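Local coordinates for resiniferatoxin-binding, phosphotriesterase-related protein (PDB 3K2G), which binds two zinc ions in a TIM barrel of the phosphotriesterase family and is probably a hydrolase acting on phosphoric esters, at residues B[53-58]-B[63-68]; B[93-98]-B[321-326]; B[155-160]-B[193-198]; B[159-164]-B[200-205]; B[288-293]-B[297-302]. All coordinates share one frame; numbering follows the deposited sequence.

In the fold
Contact 1 joins two short helices at the periphery and closes before contact 2 opens; the other four contacts lie in or around the TIM barrel. Contact 2 pairs helix 85-97 with helix 321-332, an early helix with a late one, and contacts 3, 4 and 5 all fall inside the chain loop it closes. Contacts 3 and 4 have centres only 7 Å apart and share Ala159 and Glu160, being successive parts of one interface between helices 150-162 and 186-202. Contact 5 sets helix 280-292 against strand 299-301, and contact 2 touches it through Phe326 and Leu301. Contacts 1 and 2 have centres 28 Å apart, yet Glu68 of contact 1 pairs across the subunit boundary with Lys324 and His325 of contact 2 in the second subunit.

Contact 1: residues B[53-58]-B[63-68]; sequences RQYLAE and IEILSE
The Tyr55 ring meets Ile65 at its edge, with CE1 4.5 Å from Ile65 CG2, while one of its faces is taken by Leu56 of its own helix, whose CG rides 3.4 Å above the ring plane, offset toward the rim. The tyrosine oxygen reaches further across, Tyr55 OH lying 3.9 Å from Glu68 CG, and the ring and the Glu68 carboxylate are inclined by 42°. Tyr55 CG sits between its backbone N and carbonyl carbon (chi1 73°), which folds the ring back over Leu56. Leu56 is the apolar bridge: both its methyls lie on Glu68 CB, CD1 at 3.8 Å and CD2 at 3.9 Å, and CD2 also reaches Ile65 CB at 4.0 Å, so its branched end suits a place between two residues. The two short helices, 54-58 and 66-70, pack in this way within a peripheral excursion between strand 39-40 and helix 85-97 of the TIM barrel, with Ile65 at the N-cap position of the second. Beside the apolar patch, Arg53 and Glu68 carry opposite charges but are too far apart for a salt bridge. A water joins them instead, donating to Glu68 OE1 at 2.6 Å and to Glu68 O at 2.8 Å, and accepting only weakly from Arg53 NH2. The guanidinium is held by Asp72 and Glu50, and the bent Glu68 side chain presents OE2 to Lys324 and His325 of the second subunit.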
# COMPACT_ATOMS: atom_id res chain seq x y z
N ARG B 53 -27.23 -29.49 -4.53
CA ARG B 53 -26.47 -29.46 -3.28
C ARG B 53 -27.32 -29.91 -2.10
O ARG B 53 -26.93 -29.74 -0.95
CB ARG B 53 -25.94 -28.05 -3.02
CG ARG B 53 -24.88 -27.58 -4.01
CD ARG B 53 -24.37 -26.20 -3.62
NE ARG B 53 -23.75 -26.20 -2.30
CZ ARG B 53 -24.04 -25.34 -1.33
NH1 ARG B 53 -24.96 -24.40 -1.54
NH2 ARG B 53 -23.41 -25.41 -0.17
N GLN B 54 -28.48 -30.49 -2.39
CA GLN B 54 -29.40 -30.97 -1.36
C GLN B 54 -28.73 -32.02 -0.47
O GLN B 54 -28.94 -32.06 0.74
CB GLN B 54 -30.65 -31.57 -2.00
CG GLN B 54 -31.91 -31.44 -1.18
CD GLN B 54 -32.46 -30.03 -1.21
OE1 GLN B 54 -31.78 -29.07 -0.83
NE2 GLN B 54 -33.70 -29.88 -1.67
N TYR B 55 -27.94 -32.89 -1.09
CA TYR B 55 -27.27 -33.95 -0.36
C TYR B 55 -26.37 -33.43 0.77
O TYR B 55 -26.23 -34.08 1.81
CB TYR B 55 -26.46 -34.82 -1.33
CG TYR B 55 -25.20 -34.18 -1.87
CD1 TYR B 55 -23.95 -34.59 -1.43
CD2 TYR B 55 -25.27 -33.15 -2.81
CE1 TYR B 55 -22.79 -34.00 -1.91
CE2 TYR B 55 -24.11 -32.55 -3.30
CZ TYR B 55 -22.87 -32.98 -2.84
OH TYR B 55 -21.71 -32.38 -3.30
N LEU B 56 -25.77 -32.27 0.57
CA LEU B 56 -24.88 -31.68 1.57
C LEU B 56 -25.62 -31.20 2.81
O LEU B 56 -25.05 -31.11 3.90
CB LEU B 56 -24.11 -30.51 0.95
CG LEU B 56 -23.14 -30.90 -0.16
CD1 LEU B 56 -22.64 -29.65 -0.87
CD2 LEU B 56 -21.98 -31.68 0.44
N ALA B 57 -26.90 -30.89 2.65
CA ALA B 57 -27.71 -30.41 3.76
C ALA B 57 -28.09 -31.51 4.74
O ALA B 57 -28.09 -31.31 5.95
CB ALA B 57 -28.96 -29.73 3.23
N GLU B 58 -28.39 -32.69 4.21
CA GLU B 58 -28.82 -33.79 5.07
C GLU B 58 -27.72 -34.79 5.46
O GLU B 58 -27.81 -35.43 6.51
CB GLU B 58 -29.98 -34.53 4.40
CG GLU B 58 -31.08 -34.95 5.36
CD GLU B 58 -31.74 -33.77 6.05
OE1 GLU B 58 -32.30 -32.91 5.33
OE2 GLU B 58 -31.69 -33.70 7.29
N ILE B 63 -15.23 -37.41 5.47
CA ILE B 63 -14.04 -36.92 4.78
C ILE B 63 -14.29 -36.60 3.30
O ILE B 63 -13.67 -35.68 2.74
CB ILE B 63 -12.88 -37.95 4.90
CG1 ILE B 63 -11.58 -37.36 4.33
CG2 ILE B 63 -13.23 -39.25 4.17
CD1 ILE B 63 -10.37 -38.24 4.57
N GLU B 64 -15.20 -37.33 2.68
CA GLU B 64 -15.52 -37.15 1.26
C GLU B 64 -16.17 -35.83 0.87
O GLU B 64 -16.14 -35.45 -0.30
CB GLU B 64 -16.41 -38.30 0.76
CG GLU B 64 -15.78 -39.68 0.85
CD GLU B 64 -15.88 -40.29 2.24
OE1 GLU B 64 -16.65 -39.77 3.07
OE2 GLU B 64 -15.19 -41.31 2.50
N ILE B 65 -16.77 -35.13 1.82
CA ILE B 65 -17.43 -33.87 1.49
C ILE B 65 -16.88 -32.63 2.19
O ILE B 65 -17.51 -31.57 2.17
CB ILE B 65 -18.96 -33.94 1.79
CG1 ILE B 65 -19.21 -34.12 3.29
CG2 ILE B 65 -19.58 -35.11 1.03
CD1 ILE B 65 -20.68 -34.10 3.66
N LEU B 66 -15.70 -32.74 2.79
CA LEU B 66 -15.11 -31.61 3.50
C LEU B 66 -14.83 -30.39 2.63
O LEU B 66 -15.01 -29.25 3.07
CB LEU B 66 -13.83 -32.04 4.22
CG LEU B 66 -14.04 -33.08 5.32
CD1 LEU B 66 -12.71 -33.39 5.98
CD2 LEU B 66 -15.04 -32.56 6.35
N SER B 67 -14.40 -30.62 1.39
CA SER B 67 -14.13 -29.51 0.48
C SER B 67 -15.39 -28.67 0.29
O SER B 67 -15.36 -27.45 0.47
CB SER B 67 -13.64 -30.02 -0.87
OG SER B 67 -13.50 -28.95 -1.79
N GLU B 68 -16.49 -29.33 -0.07
CA GLU B 68 -17.76 -28.63 -0.28
C GLU B 68 -18.20 -27.90 0.99
O GLU B 68 -18.67 -26.77 0.93
CB GLU B 68 -18.86 -29.62 -0.72
CG GLU B 68 -18.80 -30.06 -2.18
CD GLU B 68 -18.87 -28.90 -3.16
OE1 GLU B 68 -19.73 -28.01 -3.00
OE2 GLU B 68 -18.06 -28.87 -4.11
O HOH W 1 -20.57 -26.45 -1.12

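Contact 2: residues B[93-98]-B[321-326]; sequences KQFAAV and FVTKHF
Thr323 divides its two branches between Phe95 and Val98. Its chi1 of -56° puts OG1 beside the backbone N and swings CG2 anti to it, so the hydroxyl oxygen comes to the edge of the Phe95 ring, in the ring plane, 3.7 Å from Phe95 CE1, and the methyl meets Val98. Phe95 reaches this oxygen because its CG lies anti to the backbone N (chi1 175°), and the two side chains cross at about a right angle. Val98 approaches differently, sliding past Thr323 in the opposite direction: Val98 CG2 is 3.8 Å from Thr323 CG2, which also rests 3.8 Å from Val98 O. A small, beta-branched residue on each side suits this close passage, where the backbones come within 7.3 Å at the CA atoms of Val98 and Thr323. In the TIM barrel this brings the end of helix 85-97 against the start of helix 321-332, so that parts of the helical layer far apart in sequence meet as the barrel closes. Helix 321-332 has a wider pi-type turn, in which Phe321 O accepts from both His325 N and Phe326 N. Lys324, bent along its length, lays its CE 4.4 Å from Val98 CG1 and ends at a water, which accepts from NZ at 2.7 Å and donates to Gln94 OE1 at 3.1 Å. Gln94 NE2 is bonded to Thr312, and NZ also pairs with Glu68 of the second subunit.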
# COMPACT_ATOMS: atom_id res chain seq x y z
N LYS B 93 -8.68 -32.24 25.72
CA LYS B 93 -7.49 -32.84 26.29
C LYS B 93 -6.27 -32.57 25.42
O LYS B 93 -5.14 -32.58 25.90
CB LYS B 93 -7.67 -34.34 26.48
CG LYS B 93 -8.60 -34.71 27.64
CD LYS B 93 -8.67 -36.22 27.80
CE LYS B 93 -9.61 -36.61 28.94
NZ LYS B 93 -9.70 -38.09 29.10
N GLN B 94 -6.49 -32.32 24.13
CA GLN B 94 -5.38 -32.02 23.22
C GLN B 94 -4.75 -30.68 23.60
O GLN B 94 -3.52 -30.51 23.54
CB GLN B 94 -5.87 -31.95 21.78
CG GLN B 94 -6.21 -33.28 21.17
CD GLN B 94 -6.68 -33.13 19.74
OE1 GLN B 94 -6.07 -32.40 18.95
NE2 GLN B 94 -7.77 -33.81 19.39
N PHE B 95 -5.59 -29.73 23.98
CA PHE B 95 -5.14 -28.40 24.38
C PHE B 95 -4.33 -28.54 25.66
O PHE B 95 -3.23 -27.99 25.78
CB PHE B 95 -6.35 -27.49 24.62
CG PHE B 95 -6.00 -26.13 25.16
CD1 PHE B 95 -5.07 -25.32 24.52
CD2 PHE B 95 -6.66 -25.63 26.28
CE1 PHE B 95 -4.79 -24.04 24.98
CE2 PHE B 95 -6.39 -24.34 26.76
CZ PHE B 95 -5.45 -23.55 26.11
N ALA B 96 -4.88 -29.27 26.62
CA ALA B 96 -4.19 -29.49 27.89
C ALA B 96 -2.88 -30.22 27.61
O ALA B 96 -1.87 -29.97 28.26
CB ALA B 96 -5.07 -30.32 28.82
N ALA B 97 -2.90 -31.11 26.63
CA ALA B 97 -1.72 -31.88 26.27
C ALA B 97 -0.54 -31.00 25.86
O ALA B 97 0.61 -31.41 25.99
CB ALA B 97 -2.06 -32.86 25.15
N VAL B 98 -0.82 -29.80 25.35
CA VAL B 98 0.24 -28.88 24.94
C VAL B 98 0.42 -27.71 25.90
O VAL B 98 0.92 -26.65 25.51
CB VAL B 98 -0.01 -28.33 23.51
CG1 VAL B 98 0.06 -29.46 22.49
CG2 VAL B 98 -1.36 -27.63 23.43
N PHE B 321 -4.63 -25.94 18.07
CA PHE B 321 -4.04 -25.35 16.88
C PHE B 321 -3.30 -24.03 17.13
O PHE B 321 -2.17 -23.85 16.69
CB PHE B 321 -5.13 -25.15 15.82
CG PHE B 321 -4.61 -24.70 14.49
CD1 PHE B 321 -4.02 -25.61 13.62
CD2 PHE B 321 -4.71 -23.36 14.11
CE1 PHE B 321 -3.53 -25.19 12.38
CE2 PHE B 321 -4.22 -22.94 12.88
CZ PHE B 321 -3.63 -23.85 12.02
N VAL B 322 -3.94 -23.11 17.84
CA VAL B 322 -3.30 -21.83 18.12
C VAL B 322 -1.95 -22.04 18.78
O VAL B 322 -0.94 -21.48 18.34
CB VAL B 322 -4.19 -20.95 19.03
CG1 VAL B 322 -3.38 -19.79 19.61
CG2 VAL B 322 -5.36 -20.41 18.22
N THR B 323 -1.93 -22.88 19.81
CA THR B 323 -0.71 -23.18 20.56
C THR B 323 0.36 -23.94 19.79
O THR B 323 1.54 -23.59 19.85
CB THR B 323 -1.03 -24.02 21.81
OG1 THR B 323 -1.98 -23.34 22.63
CG2 THR B 323 0.24 -24.25 22.62
N LYS B 324 -0.06 -24.97 19.07
CA LYS B 324 0.88 -25.80 18.33
C LYS B 324 1.31 -25.27 16.97
O LYS B 324 2.45 -25.47 16.55
CB LYS B 324 0.28 -27.20 18.15
CG LYS B 324 1.28 -28.27 17.74
CD LYS B 324 0.58 -29.53 17.22
CE LYS B 324 -0.43 -30.08 18.21
NZ LYS B 324 -1.08 -31.29 17.65
N HIS B 325 0.43 -24.56 16.29
CA HIS B 325 0.76 -24.08 14.96
C HIS B 325 0.81 -22.57 14.74
O HIS B 325 1.69 -22.09 14.05
CB HIS B 325 -0.18 -24.75 13.96
CG HIS B 325 -0.08 -26.25 13.96
ND1 HIS B 325 0.99 -26.92 13.41
CD2 HIS B 325 -0.90 -27.20 14.47
CE1 HIS B 325 0.83 -28.22 13.58
NE2 HIS B 325 -0.31 -28.42 14.22
N PHE B 326 -0.12 -21.83 15.33
CA PHE B 326 -0.10 -20.39 15.12
C PHE B 326 1.05 -19.68 15.85
O PHE B 326 1.69 -18.80 15.27
CB PHE B 326 -1.44 -19.75 15.50
CG PHE B 326 -1.58 -18.32 15.04
CD1 PHE B 326 -1.50 -18.00 13.68
CD2 PHE B 326 -1.77 -17.29 15.96
CE1 PHE B 326 -1.61 -16.67 13.26
CE2 PHE B 326 -1.88 -15.97 15.54
CZ PHE B 326 -1.80 -15.65 14.19
O HOH W 2 -2.99 -32.14 19.33

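Contact 3: residues B[155-160]-B[193-198]; sequences DEIVAE and RGAARA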
# COMPACT_ATOMS: atom_id res chain seq x y z
N ASP B 155 -30.16 -7.30 35.32
CA ASP B 155 -30.51 -8.02 36.54
C ASP B 155 -30.26 -9.53 36.39
O ASP B 155 -29.76 -10.17 37.32
CB ASP B 155 -31.98 -7.78 36.92
CG ASP B 155 -32.25 -6.36 37.37
OD1 ASP B 155 -31.31 -5.67 37.81
OD2 ASP B 155 -33.42 -5.92 37.29
N GLU B 156 -30.59 -10.09 35.24
CA GLU B 156 -30.38 -11.52 35.02
C GLU B 156 -28.91 -11.86 35.11
O GLU B 156 -28.52 -12.86 35.71
CB GLU B 156 -30.90 -11.96 33.64
CG GLU B 156 -32.37 -11.65 33.40
CD GLU B 156 -32.90 -12.25 32.11
OE1 GLU B 156 -32.18 -12.21 31.08
OE2 GLU B 156 -34.05 -12.74 32.11
N ILE B 157 -28.09 -11.02 34.48
CA ILE B 157 -26.64 -11.22 34.47
C ILE B 157 -26.04 -11.09 35.87
O ILE B 157 -25.16 -11.87 36.25
CB ILE B 157 -25.96 -10.22 33.50
CG1 ILE B 157 -26.39 -10.54 32.06
CG2 ILE B 157 -24.44 -10.30 33.63
CD1 ILE B 157 -25.92 -9.54 31.03
N VAL B 158 -26.52 -10.12 36.63
CA VAL B 158 -26.02 -9.91 37.99
C VAL B 158 -26.33 -11.14 38.85
O VAL B 158 -25.52 -11.54 39.69
CB VAL B 158 -26.68 -8.67 38.64
CG1 VAL B 158 -26.30 -8.59 40.12
CG2 VAL B 158 -26.24 -7.41 37.91
N ALA B 159 -27.51 -11.71 38.65
CA ALA B 159 -27.93 -12.88 39.41
C ALA B 159 -27.06 -14.10 39.14
O ALA B 159 -26.81 -14.91 40.03
CB ALA B 159 -29.40 -13.20 39.11
N GLU B 160 -26.58 -14.23 37.90
CA GLU B 160 -25.74 -15.36 37.53
C GLU B 160 -24.30 -15.17 38.01
O GLU B 160 -23.55 -16.13 38.16
CB GLU B 160 -25.75 -15.55 36.01
CG GLU B 160 -27.16 -15.61 35.44
CD GLU B 160 -27.20 -15.98 33.97
OE1 GLU B 160 -26.42 -15.41 33.18
OE2 GLU B 160 -28.02 -16.85 33.61
N ARG B 193 -26.79 -2.77 26.02
CA ARG B 193 -26.89 -1.78 27.08
C ARG B 193 -27.06 -2.48 28.42
O ARG B 193 -26.45 -2.08 29.42
CB ARG B 193 -28.07 -0.83 26.83
CG ARG B 193 -27.87 0.12 25.65
CD ARG B 193 -29.01 1.12 25.55
NE ARG B 193 -28.82 2.09 24.47
CZ ARG B 193 -27.87 3.03 24.45
NH1 ARG B 193 -27.02 3.13 25.45
NH2 ARG B 193 -27.78 3.86 23.42
N GLY B 194 -27.87 -3.53 28.45
CA GLY B 194 -28.08 -4.27 29.68
C GLY B 194 -26.80 -4.95 30.10
O GLY B 194 -26.48 -5.06 31.29
N ALA B 195 -26.04 -5.43 29.12
CA ALA B 195 -24.78 -6.09 29.40
C ALA B 195 -23.77 -5.10 29.98
O ALA B 195 -23.05 -5.41 30.93
CB ALA B 195 -24.22 -6.73 28.14
N ALA B 196 -23.71 -3.90 29.40
CA ALA B 196 -22.78 -2.88 29.87
C ALA B 196 -23.14 -2.45 31.29
O ALA B 196 -22.27 -2.21 32.12
CB ALA B 196 -22.79 -1.68 28.94
N ARG B 197 -24.44 -2.35 31.58
CA ARG B 197 -24.87 -1.97 32.91
C ARG B 197 -24.48 -3.08 33.87
O ARG B 197 -24.12 -2.83 35.02
CB ARG B 197 -26.38 -1.71 32.94
CG ARG B 197 -26.76 -0.49 32.12
CD ARG B 197 -28.25 -0.21 32.10
NE ARG B 197 -28.57 0.82 31.12
CZ ARG B 197 -29.81 1.17 30.77
NH1 ARG B 197 -30.85 0.57 31.33
NH2 ARG B 197 -30.01 2.10 29.84
N ALA B 198 -24.53 -4.32 33.39
CA ALA B 198 -24.15 -5.46 34.22
C ALA B 198 -22.65 -5.42 34.45
O ALA B 198 -22.16 -5.87 35.48
CB ALA B 198 -24.55 -6.77 33.55
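Ile157 and Ala198 bury most of the surface here, and they meet directly: Ile157 CG2 presses to 3.5 Å from Ala198 CB, with Ile157 CB only slightly farther at 3.7 Å. The isoleucine straddles the alanine, since its CD1 lies 4.0 Å from Ala198 CB as well. With CG1 beside the backbone N (chi1 -66°) and chi2 extended, the longer branch runs on over the partner helix until CD1 reaches Ala195 CA, also at 4.0 Å. A single methyl at position 198 allows the helices this close an approach, and the branched isoleucine supplies the bulk that alanine lacks. Ala195 is met from its backbone side, because its CB points away from the 155-160 segment. The pair thus belongs to neighbouring outer helices of the TIM barrel, 150-162 and 186-202, lying over strand 175-178, which comes between them in the chain. Ile175 of that strand receives Ile157, Ala195 and Ala198 alike, and Ala195 also touches Ile178, so the wall of the barrel lies directly beneath the contact. Val158, the next largest contributor, makes no close touch with the 193-198 segment but packs farther along on Arg201 and Thr202. Around this apolar seam stand charged ends: Asp155 OD1 is bridged to Arg201 NH2, and Arg197 NH1 to Asp151.

Contact 4: residues B[159-164]-B[200-205]; sequences AEALEG and VRTGLP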
# COMPACT_ATOMS: atom_id res chain seq x y z
N ALA B 159 -27.51 -11.71 38.65
CA ALA B 159 -27.93 -12.88 39.41
C ALA B 159 -27.06 -14.10 39.14
O ALA B 159 -26.81 -14.91 40.03
CB ALA B 159 -29.40 -13.20 39.11
N GLU B 160 -26.58 -14.23 37.90
CA GLU B 160 -25.74 -15.36 37.53
C GLU B 160 -24.30 -15.17 38.01
O GLU B 160 -23.55 -16.13 38.16
CB GLU B 160 -25.75 -15.55 36.01
CG GLU B 160 -27.16 -15.61 35.44
CD GLU B 160 -27.20 -15.98 33.97
OE1 GLU B 160 -26.42 -15.41 33.18
OE2 GLU B 160 -28.02 -16.85 33.61
N ALA B 161 -23.93 -13.92 38.26
CA ALA B 161 -22.59 -13.61 38.75
C ALA B 161 -22.51 -13.77 40.26
O ALA B 161 -21.46 -14.11 40.80
CB ALA B 161 -22.21 -12.18 38.36
N LEU B 162 -23.62 -13.53 40.96
CA LEU B 162 -23.62 -13.60 42.41
C LEU B 162 -24.26 -14.84 43.04
O LEU B 162 -23.80 -15.30 44.09
CB LEU B 162 -24.29 -12.35 42.98
CG LEU B 162 -23.76 -10.99 42.50
CD1 LEU B 162 -24.65 -9.89 43.07
CD2 LEU B 162 -22.31 -10.80 42.93
N GLU B 163 -25.29 -15.38 42.40
CA GLU B 163 -26.00 -16.55 42.94
C GLU B 163 -25.71 -17.87 42.23
O GLU B 163 -25.13 -18.78 42.81
CB GLU B 163 -27.50 -16.30 42.90
CG GLU B 163 -27.92 -15.01 43.56
CD GLU B 163 -29.40 -14.74 43.38
OE1 GLU B 163 -30.21 -15.55 43.88
OE2 GLU B 163 -29.75 -13.72 42.74
N GLY B 164 -26.15 -17.96 40.98
CA GLY B 164 -25.94 -19.18 40.22
C GLY B 164 -26.55 -19.05 38.84
O GLY B 164 -27.17 -18.04 38.52
N VAL B 200 -20.87 -2.71 34.82
CA VAL B 200 -20.65 -1.73 35.88
C VAL B 200 -21.03 -2.31 37.24
O VAL B 200 -20.28 -2.19 38.22
CB VAL B 200 -21.48 -0.44 35.64
CG1 VAL B 200 -21.29 0.53 36.81
CG2 VAL B 200 -21.04 0.22 34.34
N ARG B 201 -22.18 -2.97 37.30
CA ARG B 201 -22.66 -3.54 38.56
C ARG B 201 -21.85 -4.73 39.09
O ARG B 201 -21.56 -4.79 40.29
CB ARG B 201 -24.14 -3.92 38.42
CG ARG B 201 -25.04 -2.71 38.16
CD ARG B 201 -26.42 -3.11 37.66
NE ARG B 201 -27.18 -3.91 38.62
CZ ARG B 201 -28.37 -4.45 38.37
NH1 ARG B 201 -28.94 -4.28 37.19
NH2 ARG B 201 -28.98 -5.17 39.31
N THR B 202 -21.46 -5.66 38.22
CA THR B 202 -20.70 -6.84 38.66
C THR B 202 -19.18 -6.68 38.61
O THR B 202 -18.45 -7.37 39.33
CB THR B 202 -21.06 -8.08 37.81
OG1 THR B 202 -20.64 -7.88 36.46
CG2 THR B 202 -22.56 -8.33 37.84
N GLY B 203 -18.69 -5.77 37.77
CA GLY B 203 -17.26 -5.57 37.67
C GLY B 203 -16.58 -6.69 36.88
O GLY B 203 -15.35 -6.83 36.91
N LEU B 204 -17.38 -7.49 36.18
CA LEU B 204 -16.85 -8.59 35.37
C LEU B 204 -16.51 -8.11 33.96
O LEU B 204 -17.06 -7.11 33.49
CB LEU B 204 -17.87 -9.72 35.27
CG LEU B 204 -18.10 -10.61 36.49
CD1 LEU B 204 -19.21 -11.63 36.20
CD2 LEU B 204 -16.79 -11.32 36.84
N PRO B 205 -15.60 -8.83 33.27
CA PRO B 205 -15.22 -8.46 31.91
C PRO B 205 -16.42 -8.54 30.98
O PRO B 205 -17.37 -9.28 31.24
CB PRO B 205 -14.17 -9.51 31.55
CG PRO B 205 -13.57 -9.86 32.88
CD PRO B 205 -14.78 -9.95 33.77
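Thr202 faces Ala161 with its methyl while its hydroxyl folds back on its own chain at the end of a helix. Thr202 OG1 sits between the backbone N and the carbonyl carbon (chi1 66°), where it accepts from Leu204 N at 3.3 Å with an N-H...O angle of 157°, closing an ST turn. The same hydroxyl donates to Ala198 O one helical turn earlier, so the buried group both donates and accepts. That rotation leaves CG2 beside the backbone N, directed across the contact to 3.9 Å from Ala161 CB. Leu204 gives Ala161 CB a second apolar partner: its CD1 reaches 3.7 Å from that carbon, so the alanine is met by two different branches. Alanine suits this place, as the CA atoms of Ala161 and Thr202 are just 7.0 Å apart. Both helices are ending here, 150-162 and 186-202, on the outside of the TIM barrel, and Gly203 leaves the second one with a phi of 76°, a positive value that glycine adopts easily because it lacks a CB, before the chain turns into strand 206-208. On the other segment Ala159 O accepts from Glu163 N and from Gly164 N, at 2.9 Å and 3.3 Å. Ile175 of strand 175-178 touches both Thr202 and Leu204 from the barrel side. Ser7 of the N-terminal arm bonds to the backbone of Thr202 and lies against the Leu204 side chain.

Contact 5: residues B[288-293]-B[297-302]; sequences LGLADH and DRILLS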
# COMPACT_ATOMS: atom_id res chain seq x y z
N LEU B 288 1.32 -8.23 14.06
CA LEU B 288 2.66 -7.65 14.11
C LEU B 288 2.55 -6.14 14.10
O LEU B 288 3.20 -5.45 14.89
CB LEU B 288 3.49 -8.11 12.91
CG LEU B 288 4.43 -9.29 13.12
CD1 LEU B 288 3.67 -10.48 13.70
CD2 LEU B 288 5.06 -9.65 11.77
N GLY B 289 1.73 -5.63 13.19
CA GLY B 289 1.53 -4.20 13.07
C GLY B 289 0.96 -3.61 14.34
O GLY B 289 1.45 -2.59 14.84
N LEU B 290 -0.09 -4.23 14.88
CA LEU B 290 -0.68 -3.72 16.10
C LEU B 290 0.41 -3.64 17.17
O LEU B 290 0.49 -2.65 17.90
CB LEU B 290 -1.82 -4.63 16.57
CG LEU B 290 -3.15 -4.46 15.82
CD1 LEU B 290 -4.10 -5.57 16.22
CD2 LEU B 290 -3.76 -3.08 16.13
N ALA B 291 1.25 -4.66 17.25
CA ALA B 291 2.34 -4.68 18.23
C ALA B 291 3.33 -3.55 17.96
O ALA B 291 3.75 -2.84 18.88
CB ALA B 291 3.06 -6.02 18.20
N ASP B 292 3.70 -3.37 16.69
CA ASP B 292 4.63 -2.32 16.28
C ASP B 292 4.15 -0.96 16.74
O ASP B 292 4.94 -0.05 16.97
CB ASP B 292 4.80 -2.28 14.76
CG ASP B 292 5.65 -3.42 14.23
OD1 ASP B 292 6.72 -3.69 14.82
OD2 ASP B 292 5.27 -4.04 13.21
N HIS B 293 2.83 -0.81 16.86
CA HIS B 293 2.27 0.45 17.30
C HIS B 293 2.05 0.55 18.80
O HIS B 293 1.49 1.53 19.29
CB HIS B 293 0.97 0.72 16.54
CG HIS B 293 1.16 0.85 15.06
ND1 HIS B 293 1.99 1.80 14.50
CD2 HIS B 293 0.63 0.15 14.03
CE1 HIS B 293 1.96 1.68 13.18
NE2 HIS B 293 1.15 0.68 12.88
N ASP B 297 -0.45 -5.53 24.37
CA ASP B 297 -1.20 -5.97 25.54
C ASP B 297 -2.70 -5.98 25.36
O ASP B 297 -3.43 -6.29 26.31
CB ASP B 297 -0.84 -5.13 26.78
CG ASP B 297 -1.20 -3.67 26.62
OD1 ASP B 297 -2.23 -3.34 25.99
OD2 ASP B 297 -0.44 -2.83 27.17
N ARG B 298 -3.17 -5.66 24.16
CA ARG B 298 -4.60 -5.64 23.89
C ARG B 298 -5.00 -6.77 22.93
O ARG B 298 -6.18 -6.92 22.60
CB ARG B 298 -4.99 -4.29 23.28
CG ARG B 298 -6.10 -3.55 24.02
CD ARG B 298 -5.58 -2.72 25.19
NE ARG B 298 -5.06 -3.52 26.29
CZ ARG B 298 -5.76 -3.87 27.37
NH1 ARG B 298 -5.19 -4.60 28.31
NH2 ARG B 298 -7.02 -3.47 27.52
N ILE B 299 -4.02 -7.56 22.51
CA ILE B 299 -4.27 -8.65 21.57
C ILE B 299 -4.59 -10.00 22.19
O ILE B 299 -3.85 -10.50 23.03
CB ILE B 299 -3.07 -8.81 20.61
CG1 ILE B 299 -2.79 -7.48 19.91
CG2 ILE B 299 -3.37 -9.91 19.59
CD1 ILE B 299 -1.58 -7.49 19.00
N LEU B 300 -5.71 -10.59 21.75
CA LEU B 300 -6.16 -11.90 22.22
C LEU B 300 -6.29 -12.86 21.03
O LEU B 300 -6.64 -12.44 19.93
CB LEU B 300 -7.51 -11.79 22.93
CG LEU B 300 -7.55 -10.90 24.18
CD1 LEU B 300 -8.96 -10.86 24.74
CD2 LEU B 300 -6.58 -11.44 25.22
N LEU B 301 -6.02 -14.14 21.28
CA LEU B 301 -6.06 -15.18 20.23
C LEU B 301 -6.89 -16.40 20.62
O LEU B 301 -6.82 -16.86 21.75
CB LEU B 301 -4.64 -15.67 19.95
CG LEU B 301 -3.52 -14.68 19.66
CD1 LEU B 301 -2.18 -15.43 19.64
CD2 LEU B 301 -3.76 -13.98 18.34
N SER B 302 -7.66 -16.93 19.67
CA SER B 302 -8.46 -18.13 19.93
C SER B 302 -8.96 -18.70 18.60
O SER B 302 -8.66 -18.12 17.55
CB SER B 302 -9.62 -17.80 20.87
OG SER B 302 -9.70 -18.74 21.94
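Ile299 points from its strand toward the helix and touches it with its outermost methyl: Ile299 CD1 comes to 3.8 Å from Leu290 CB, and lies 4.4 Å from Ala291 N. It is the terminal methyl that reaches, because CG1 is beside the backbone N (chi1 -56°) and chi2 is extended, so the long branch projects straight out while CG2 stays near the strand. Leu290 meets it with its root, not its end. Its CG is turned beside the backbone N (chi1 -78°), and its side chain also packs on Leu259 and Phe261 of strand 258-261, next to 299-301 in the sheet. The CA atoms of Leu290 and Ile299 are 8.2 Å apart, a gap that the long isoleucine branch spans. Ile299 is flanked by Ile287 of helix 280-292 and by Leu343 of helix 337-352, so the isoleucine fills the junction of three elements. At the entry to the strand, Asp297 OD1 takes Arg298 NE at 2.9 Å in a salt bridge, the nitrogen approaching from above the carboxylate plane, 39° out of it. Arg298 NH2 bonds to Gly256 O and Arg232 O, and the guanidinium makes a cation-pi contact with Phe258. Helix 280-292, a short connection with a 3-10 turn and strand 299-301 form the second half of a beta-alpha-beta crossover that starts from the parallel strand 258-261, the repeating unit of the TIM barrel.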